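Local coordinates for protein N-glycosylase/DNA lyase (Methanocaldococcus jannaschii, PDB 3FHF) that is an all-helical N-glycosylase/DNA lyase of the Ogg type, a member of the helix-hairpin-helix superfamily of DNA glycosylases, at residues A[21-24]-A[25-29]; A[157-160]-A[161-165]; A[203-206]-A[207-210]. All coordinates share one frame; numbering follows the deposited sequence.

Contact 1. Residues A[21-24]-A[25-29]; sequences EIKD and IIDKR
Glu21 meets Ile25 through its backbone: the carbonyl oxygen Glu21 O receives Ile25 N at 3.3 Å, a weak hydrogen bond. The same oxygen also takes a weak bond from Asp24 N, while the Glu21 carboxylate leads away from residues 25-29. At Ile22 the bonding becomes firmer. Ile26 N lies 3.0 Å from Ile22 O, and the two side chains pack on the same flank, with the Ile22 CG2 branch 3.8 Å from Ile26 CD1. That branch stands opposite the backbone N across the CA-CB bond and therefore reaches along the helix toward the next turn. Lys23 supplies the main side-chain bond. Its chain runs extended as far as CE and then turns at chi4 (-54°), which brings NZ back to Asp27 OD2 at 2.7 Å in a salt bridge received on the syn lone pair. The aliphatic part of the lysine follows the carboxylate as well, Lys23 CG lying 3.5 Å from Asp27 OD2. On the other partner, chi1 of -76° sets the Asp27 carboxylate beside its own backbone N and back over the preceding turn, where Asp27 N also bonds Lys23 O at 2.8 Å. Backbone and side chain thus join the same two residues. Asp24 closes the walk: Lys28 N comes to Asp24 O at 3.1 Å, and the Lys28 ammonium continues to Glu32. The whole is an i, i+4 salt bridge beside an i, i+4 apolar pair, the spacing of about one alpha-helical turn, in the first turns of helix 22-34, with Ile22, Lys23 and Ile26 facing helix 197-209.

Contact 2. Residues A[157-160]-A[161-165]; sequences ILRE and LYENN
Leu161 has its backbone and side chain both fitted against Ile157. Leu161 N bonds Ile157 O at 2.8 Å, Leu161 CG lies 3.2 Å from that same oxygen, and Leu161 CD1 reaches Ile157 CG1 at 3.9 Å. Glu160 takes part chiefly through its carbonyl. Glu160 O accepts two donors of one residue, Asn164 N at 3.0 Å and Asn164 ND2 also at 3.0 Å, which arrive from opposite faces of the carbonyl plane; the asparagine amide thus adds a second grip where the helix ends. Arg159 works through its charge. Its chain bends at chi3 (-69°), so that NH1 meets Glu163 OE2 at 2.8 Å in a salt bridge, the oxygen lying at the guanidinium edge and in its plane. The guanidinium and carboxylate planes are 37° apart and OE2 is met nearly end-on; it is the oxygen that makes the bridge, with Arg159 CG 3.1 Å from the same OE2. Asn165, with positive phi, is the C-prime residue of a Schellman motif closing the helix. Around helix 155-163, Leu158 and Leu161 pack on Ile182 of helix 176-192, whereas Ile157 and Glu160 face helix 197-209, the Glu160 carboxylate bridging to Arg208.

Contact 3. Residues A[203-206]-A[207-210]; sequences YIWY and LRTG
Arg208 stands nearly upright on the Trp205 indole: the guanidinium and ring planes are 82° apart, and one edge of the cation points at the ring face. NH1 does the touching, 3.4 Å from Trp205 CE2 and over the centre of the six-membered ring, about equally far from its six atoms. The cation-pi geometry is close to axial, with Arg208 CZ 4.4 Å from the centroid of the six-membered ring of Trp205 and only 5° off the ring normal. A bend at chi3, after an extended start, folds the arginine chain back over the indole. Thr209 approaches the same ring differently, its CG2 lying in the ring plane at the edge, 3.8 Å from Trp205 CE3. In the backbone, Thr209 N bonds Trp205 O at 2.8 Å. Tyr206 offers a ring face to Gly210: the glycine CA is 4.1 Å from the Tyr206 ring centroid and 29° off its normal, a CH-pi contact. Gly210 has positive phi and is the first residue to leave the helical conformation, which folds the backbone over the tyrosine. Helix 197-209 thereby ends between neighbours. Tyr203 and Tyr206 pack toward helix 22-34, Tyr206 and Leu207 touch Leu17 of helix 5-18, and on the side of helix 155-163 Arg208 packs on His156, with its NH2 held by Glu160.

Contact 3 is the middle member of the set. Its centre is about 12 Å from that of contact 1 and about 15 Å from that of contact 2, whereas contacts 1 and 2 are about 25 Å apart by centres, their nearest atoms about 14 Å apart. The two junctions differ in character. Toward contact 1 it is packing against tyrosines, with Ile26 CD1 3.7 Å from Tyr203 CD1 and Lys23 CG 3.5 Å from Tyr203 OH. Toward contact 2 it is mainly charged, Arg208 NH2 meeting Glu160 OE1 at 2.7 Å. Helix 197-209 therefore connects helices 22-34 and 155-163, which are distant in sequence.

Contact 1. Residues A[21-24]-A[25-29]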
loop_
_atom_site.group_PDB
_atom_site.type_symbol
_atom_site.label_atom_id
_atom_site.label_comp_id
_atom_site.label_asym_id
_atom_site.label_seq_id
_atom_site.Cartn_x
_atom_site.Cartn_y
_atom_site.Cartn_z
ATOM N N GLU A 21 -8.550 12.531 -18.466
ATOM C CA GLU A 21 -8.202 11.173 -18.881
ATOM C C GLU A 21 -7.481 10.441 -17.753
ATOM O O GLU A 21 -7.360 9.216 -17.764
ATOM C CB GLU A 21 -7.332 11.205 -20.144
ATOM C CG GLU A 21 -6.710 12.562 -20.448
ATOM C CD GLU A 21 -6.245 12.687 -21.897
ATOM O OE1 GLU A 21 -7.079 12.501 -22.815
ATOM O OE2 GLU A 21 -5.048 12.977 -22.120
ATOM N N ILE A 22 -7.012 11.201 -16.773
ATOM C CA ILE A 22 -6.318 10.614 -15.637
ATOM C C ILE A 22 -7.250 9.645 -14.918
ATOM O O ILE A 22 -6.807 8.634 -14.372
ATOM C CB ILE A 22 -5.858 11.703 -14.644
ATOM C CG1 ILE A 22 -4.914 12.681 -15.350
ATOM C CG2 ILE A 22 -5.179 11.070 -13.453
ATOM C CD1 ILE A 22 -3.729 12.027 -16.028
ATOM N N LYS A 23 -8.546 9.950 -14.925
ATOM C CA LYS A 23 -9.513 9.083 -14.267
ATOM C C LYS A 23 -9.499 7.671 -14.847
ATOM O O LYS A 23 -9.539 6.681 -14.109
ATOM C CB LYS A 23 -10.931 9.658 -14.379
ATOM C CG LYS A 23 -11.965 8.805 -13.644
ATOM C CD LYS A 23 -13.360 9.390 -13.697
ATOM C CE LYS A 23 -14.226 8.802 -12.591
ATOM N NZ LYS A 23 -14.246 7.312 -12.609
ATOM N N ASP A 24 -9.448 7.574 -16.171
ATOM C CA ASP A 24 -9.441 6.271 -16.824
ATOM C C ASP A 24 -8.170 5.486 -16.529
ATOM O O ASP A 24 -8.193 4.261 -16.421
ATOM C CB ASP A 24 -9.589 6.428 -18.336
ATOM C CG ASP A 24 -10.997 6.796 -18.752
ATOM O OD1 ASP A 24 -11.943 6.546 -17.976
ATOM O OD2 ASP A 24 -11.158 7.324 -19.873
ATOM N N ILE A 25 -7.059 6.197 -16.409
ATOM C CA ILE A 25 -5.780 5.563 -16.131
ATOM C C ILE A 25 -5.769 5.006 -14.711
ATOM O O ILE A 25 -5.324 3.886 -14.481
ATOM C CB ILE A 25 -4.615 6.571 -16.324
ATOM C CG1 ILE A 25 -4.535 6.967 -17.806
ATOM C CG2 ILE A 25 -3.297 5.962 -15.848
ATOM C CD1 ILE A 25 -3.516 8.051 -18.131
ATOM N N ILE A 26 -6.259 5.790 -13.759
ATOM C CA ILE A 26 -6.306 5.346 -12.377
ATOM C C ILE A 26 -7.335 4.221 -12.212
ATOM O O ILE A 26 -7.079 3.232 -11.520
ATOM C CB ILE A 26 -6.636 6.526 -11.442
ATOM C CG1 ILE A 26 -5.408 7.449 -11.345
ATOM C CG2 ILE A 26 -7.059 6.012 -10.065
ATOM C CD1 ILE A 26 -5.645 8.709 -10.532
ATOM N N ASP A 27 -8.492 4.365 -12.857
ATOM C CA ASP A 27 -9.527 3.338 -12.772
ATOM C C ASP A 27 -9.013 1.998 -13.280
ATOM O O ASP A 27 -9.354 0.958 -12.723
ATOM C CB ASP A 27 -10.782 3.739 -13.565
ATOM C CG ASP A 27 -11.624 4.787 -12.846
ATOM O OD1 ASP A 27 -11.353 5.076 -11.658
ATOM O OD2 ASP A 27 -12.574 5.316 -13.463
ATOM N N LYS A 28 -8.203 2.017 -14.337
ATOM C CA LYS A 28 -7.646 0.787 -14.894
ATOM C C LYS A 28 -6.732 0.105 -13.874
ATOM O O LYS A 28 -6.746 -1.114 -13.731
ATOM C CB LYS A 28 -6.845 1.080 -16.161
ATOM C CG LYS A 28 -6.202 -0.154 -16.804
ATOM C CD LYS A 28 -7.254 -1.175 -17.218
ATOM C CE LYS A 28 -6.667 -2.276 -18.101
ATOM N NZ LYS A 28 -5.587 -3.077 -17.453
ATOM N N ARG A 29 -5.916 0.896 -13.189
ATOM C CA ARG A 29 -5.015 0.351 -12.179
ATOM C C ARG A 29 -5.850 -0.277 -11.059
ATOM O O ARG A 29 -5.525 -1.354 -10.548
ATOM C CB ARG A 29 -4.119 1.460 -11.604
ATOM C CG ARG A 29 -3.053 0.959 -10.628
ATOM C CD ARG A 29 -1.929 0.187 -11.327
ATOM N NE ARG A 29 -1.119 1.063 -12.174
ATOM C CZ ARG A 29 -1.342 1.265 -13.471
ATOM N NH1 ARG A 29 -2.344 0.646 -14.081
ATOM N NH2 ARG A 29 -0.579 2.109 -14.155
#

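Contact 2. Residues A[157-160]-A[161-165]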
loop_
_atom_site.group_PDB
_atom_site.type_symbol
_atom_site.label_atom_id
_atom_site.label_comp_id
_atom_site.label_asym_id
_atom_site.label_seq_id
_atom_site.Cartn_x
_atom_site.Cartn_y
_atom_site.Cartn_z
ATOM N N ILE A 157 2.412 11.391 2.900
ATOM C CA ILE A 157 1.086 11.904 3.198
ATOM C C ILE A 157 1.095 12.480 4.614
ATOM O O ILE A 157 0.417 13.462 4.882
ATOM C CB ILE A 157 -0.004 10.806 3.082
ATOM C CG1 ILE A 157 -1.389 11.426 3.276
ATOM C CG2 ILE A 157 0.214 9.733 4.124
ATOM C CD1 ILE A 157 -1.722 12.518 2.282
ATOM N N LEU A 158 1.872 11.878 5.517
ATOM C CA LEU A 158 1.938 12.382 6.888
ATOM C C LEU A 158 2.498 13.798 6.895
ATOM O O LEU A 158 2.021 14.658 7.633
ATOM C CB LEU A 158 2.789 11.464 7.778
ATOM C CG LEU A 158 2.148 10.118 8.127
ATOM C CD1 LEU A 158 3.112 9.276 8.953
ATOM C CD2 LEU A 158 0.848 10.358 8.885
ATOM N N ARG A 159 3.503 14.052 6.068
ATOM C CA ARG A 159 4.068 15.389 6.005
ATOM C C ARG A 159 3.059 16.374 5.424
ATOM O O ARG A 159 2.943 17.502 5.900
ATOM C CB ARG A 159 5.340 15.414 5.158
ATOM C CG ARG A 159 5.868 16.825 4.919
ATOM C CD ARG A 159 7.273 16.815 4.347
ATOM N NE ARG A 159 8.255 16.344 5.324
ATOM C CZ ARG A 159 8.667 17.043 6.379
ATOM N NH1 ARG A 159 8.188 18.262 6.613
ATOM N NH2 ARG A 159 9.569 16.524 7.204
ATOM N N GLU A 160 2.333 15.949 4.394
ATOM C CA GLU A 160 1.352 16.828 3.769
ATOM C C GLU A 160 0.231 17.139 4.751
ATOM O O GLU A 160 -0.202 18.287 4.855
ATOM C CB GLU A 160 0.813 16.188 2.478
ATOM C CG GLU A 160 1.940 15.778 1.529
ATOM C CD GLU A 160 1.465 15.218 0.197
ATOM O OE1 GLU A 160 0.417 14.540 0.158
ATOM O OE2 GLU A 160 2.163 15.446 -0.814
ATOM N N LEU A 161 -0.218 16.122 5.486
ATOM C CA LEU A 161 -1.280 16.297 6.476
ATOM C C LEU A 161 -0.835 17.259 7.581
ATOM O O LEU A 161 -1.594 18.132 8.006
ATOM C CB LEU A 161 -1.662 14.944 7.091
ATOM C CG LEU A 161 -2.493 13.990 6.209
ATOM C CD1 LEU A 161 -2.550 12.612 6.834
ATOM C CD2 LEU A 161 -3.898 14.544 6.032
ATOM N N TYR A 162 0.397 17.091 8.046
ATOM C CA TYR A 162 0.940 17.941 9.099
ATOM C C TYR A 162 1.093 19.384 8.633
ATOM O O TYR A 162 0.688 20.316 9.323
ATOM C CB TYR A 162 2.302 17.402 9.548
ATOM C CG TYR A 162 3.164 18.411 10.281
ATOM C CD1 TYR A 162 2.803 18.888 11.539
ATOM C CD2 TYR A 162 4.349 18.882 9.711
ATOM C CE1 TYR A 162 3.602 19.810 12.216
ATOM C CE2 TYR A 162 5.161 19.806 10.380
ATOM C CZ TYR A 162 4.780 20.263 11.631
ATOM O OH TYR A 162 5.585 21.161 12.297
ATOM N N GLU A 163 1.677 19.558 7.455
ATOM C CA GLU A 163 1.905 20.883 6.902
ATOM C C GLU A 163 0.622 21.652 6.618
ATOM O O GLU A 163 0.587 22.871 6.760
ATOM C CB GLU A 163 2.746 20.774 5.632
ATOM C CG GLU A 163 4.195 21.172 5.849
ATOM C CD GLU A 163 5.164 20.410 4.965
ATOM O OE1 GLU A 163 4.936 20.352 3.735
ATOM O OE2 GLU A 163 6.158 19.874 5.505
ATOM N N ASN A 164 -0.427 20.945 6.215
ATOM C CA ASN A 164 -1.697 21.597 5.929
ATOM C C ASN A 164 -2.658 21.544 7.121
ATOM O O ASN A 164 -3.875 21.693 6.977
ATOM C CB ASN A 164 -2.317 20.981 4.676
ATOM C CG ASN A 164 -1.547 21.348 3.420
ATOM O OD1 ASN A 164 -1.537 22.510 3.007
ATOM N ND2 ASN A 164 -0.890 20.364 2.811
ATOM N N ASN A 165 -2.087 21.311 8.298
ATOM C CA ASN A 165 -2.825 21.293 9.559
ATOM C C ASN A 165 -3.965 20.300 9.782
ATOM O O ASN A 165 -4.930 20.625 10.475
ATOM C CB ASN A 165 -3.342 22.704 9.841
ATOM C CG ASN A 165 -2.245 23.745 9.761
ATOM O OD1 ASN A 165 -1.320 23.746 10.570
ATOM N ND2 ASN A 165 -2.336 24.628 8.777
#

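Contact 3. Residues A[203-206]-A[207-210]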
loop_
_atom_site.group_PDB
_atom_site.type_symbol
_atom_site.label_atom_id
_atom_site.label_comp_id
_atom_site.label_asym_id
_atom_site.label_seq_id
_atom_site.Cartn_x
_atom_site.Cartn_y
_atom_site.Cartn_z
ATOM N N TYR A 203 -4.818 9.095 -6.609
ATOM C CA TYR A 203 -4.993 10.488 -7.025
ATOM C C TYR A 203 -3.973 11.350 -6.298
ATOM O O TYR A 203 -3.378 12.254 -6.884
ATOM C CB TYR A 203 -6.405 11.006 -6.720
ATOM C CG TYR A 203 -7.423 10.647 -7.780
ATOM C CD1 TYR A 203 -8.029 9.390 -7.800
ATOM C CD2 TYR A 203 -7.767 11.561 -8.774
ATOM C CE1 TYR A 203 -8.956 9.053 -8.779
ATOM C CE2 TYR A 203 -8.692 11.233 -9.767
ATOM C CZ TYR A 203 -9.281 9.978 -9.759
ATOM O OH TYR A 203 -10.190 9.654 -10.736
ATOM N N ILE A 204 -3.767 11.067 -5.018
ATOM C CA ILE A 204 -2.802 11.822 -4.232
ATOM C C ILE A 204 -1.382 11.620 -4.764
ATOM O O ILE A 204 -0.624 12.585 -4.904
ATOM C CB ILE A 204 -2.874 11.429 -2.742
ATOM C CG1 ILE A 204 -4.208 11.914 -2.160
ATOM C CG2 ILE A 204 -1.686 12.011 -1.982
ATOM C CD1 ILE A 204 -4.405 11.623 -0.687
ATOM N N TRP A 205 -1.015 10.379 -5.069
ATOM C CA TRP A 205 0.314 10.121 -5.605
ATOM C C TRP A 205 0.465 10.795 -6.964
ATOM O O TRP A 205 1.524 11.343 -7.279
ATOM C CB TRP A 205 0.600 8.619 -5.739
ATOM C CG TRP A 205 1.279 8.039 -4.532
ATOM C CD1 TRP A 205 0.728 7.211 -3.594
ATOM C CD2 TRP A 205 2.630 8.273 -4.116
ATOM N NE1 TRP A 205 1.655 6.918 -2.619
ATOM C CE2 TRP A 205 2.829 7.555 -2.917
ATOM C CE3 TRP A 205 3.692 9.019 -4.641
ATOM C CZ2 TRP A 205 4.052 7.562 -2.230
ATOM C CZ3 TRP A 205 4.907 9.027 -3.960
ATOM C CH2 TRP A 205 5.075 8.303 -2.768
ATOM N N TYR A 206 -0.591 10.775 -7.770
ATOM C CA TYR A 206 -0.499 11.396 -9.081
ATOM C C TYR A 206 -0.250 12.892 -8.959
ATOM O O TYR A 206 0.515 13.460 -9.739
ATOM C CB TYR A 206 -1.761 11.153 -9.902
ATOM C CG TYR A 206 -1.729 11.901 -11.209
ATOM C CD1 TYR A 206 -2.312 13.160 -11.329
ATOM C CD2 TYR A 206 -1.069 11.372 -12.314
ATOM C CE1 TYR A 206 -2.235 13.877 -12.521
ATOM C CE2 TYR A 206 -0.984 12.077 -13.503
ATOM C CZ TYR A 206 -1.568 13.328 -13.599
ATOM O OH TYR A 206 -1.471 14.032 -14.775
ATOM N N LEU A 207 -0.892 13.524 -7.983
ATOM C CA LEU A 207 -0.710 14.956 -7.754
ATOM C C LEU A 207 0.720 15.254 -7.320
ATOM O O LEU A 207 1.255 16.319 -7.604
ATOM C CB LEU A 207 -1.664 15.453 -6.669
ATOM C CG LEU A 207 -3.116 15.677 -7.091
ATOM C CD1 LEU A 207 -3.984 15.917 -5.858
ATOM C CD2 LEU A 207 -3.180 16.860 -8.038
ATOM N N ARG A 208 1.336 14.296 -6.639
ATOM C CA ARG A 208 2.693 14.456 -6.141
ATOM C C ARG A 208 3.784 14.111 -7.159
ATOM O O ARG A 208 4.854 14.718 -7.161
ATOM C CB ARG A 208 2.865 13.576 -4.894
ATOM C CG ARG A 208 4.078 13.886 -4.034
ATOM C CD ARG A 208 4.175 12.880 -2.878
ATOM N NE ARG A 208 3.059 12.996 -1.936
ATOM C CZ ARG A 208 2.371 11.966 -1.454
ATOM N NH1 ARG A 208 2.670 10.725 -1.824
ATOM N NH2 ARG A 208 1.389 12.172 -0.588
ATOM N N THR A 209 3.511 13.158 -8.042
ATOM C CA THR A 209 4.519 12.721 -8.991
ATOM C C THR A 209 4.133 12.695 -10.465
ATOM O O THR A 209 5.005 12.604 -11.327
ATOM C CB THR A 209 5.000 11.312 -8.628
ATOM O OG1 THR A 209 3.921 10.386 -8.810
ATOM C CG2 THR A 209 5.478 11.264 -7.164
ATOM N N GLY A 210 2.843 12.752 -10.762
ATOM C CA GLY A 210 2.426 12.705 -12.152
ATOM C C GLY A 210 2.450 11.280 -12.673
ATOM O O GLY A 210 2.288 11.040 -13.870
#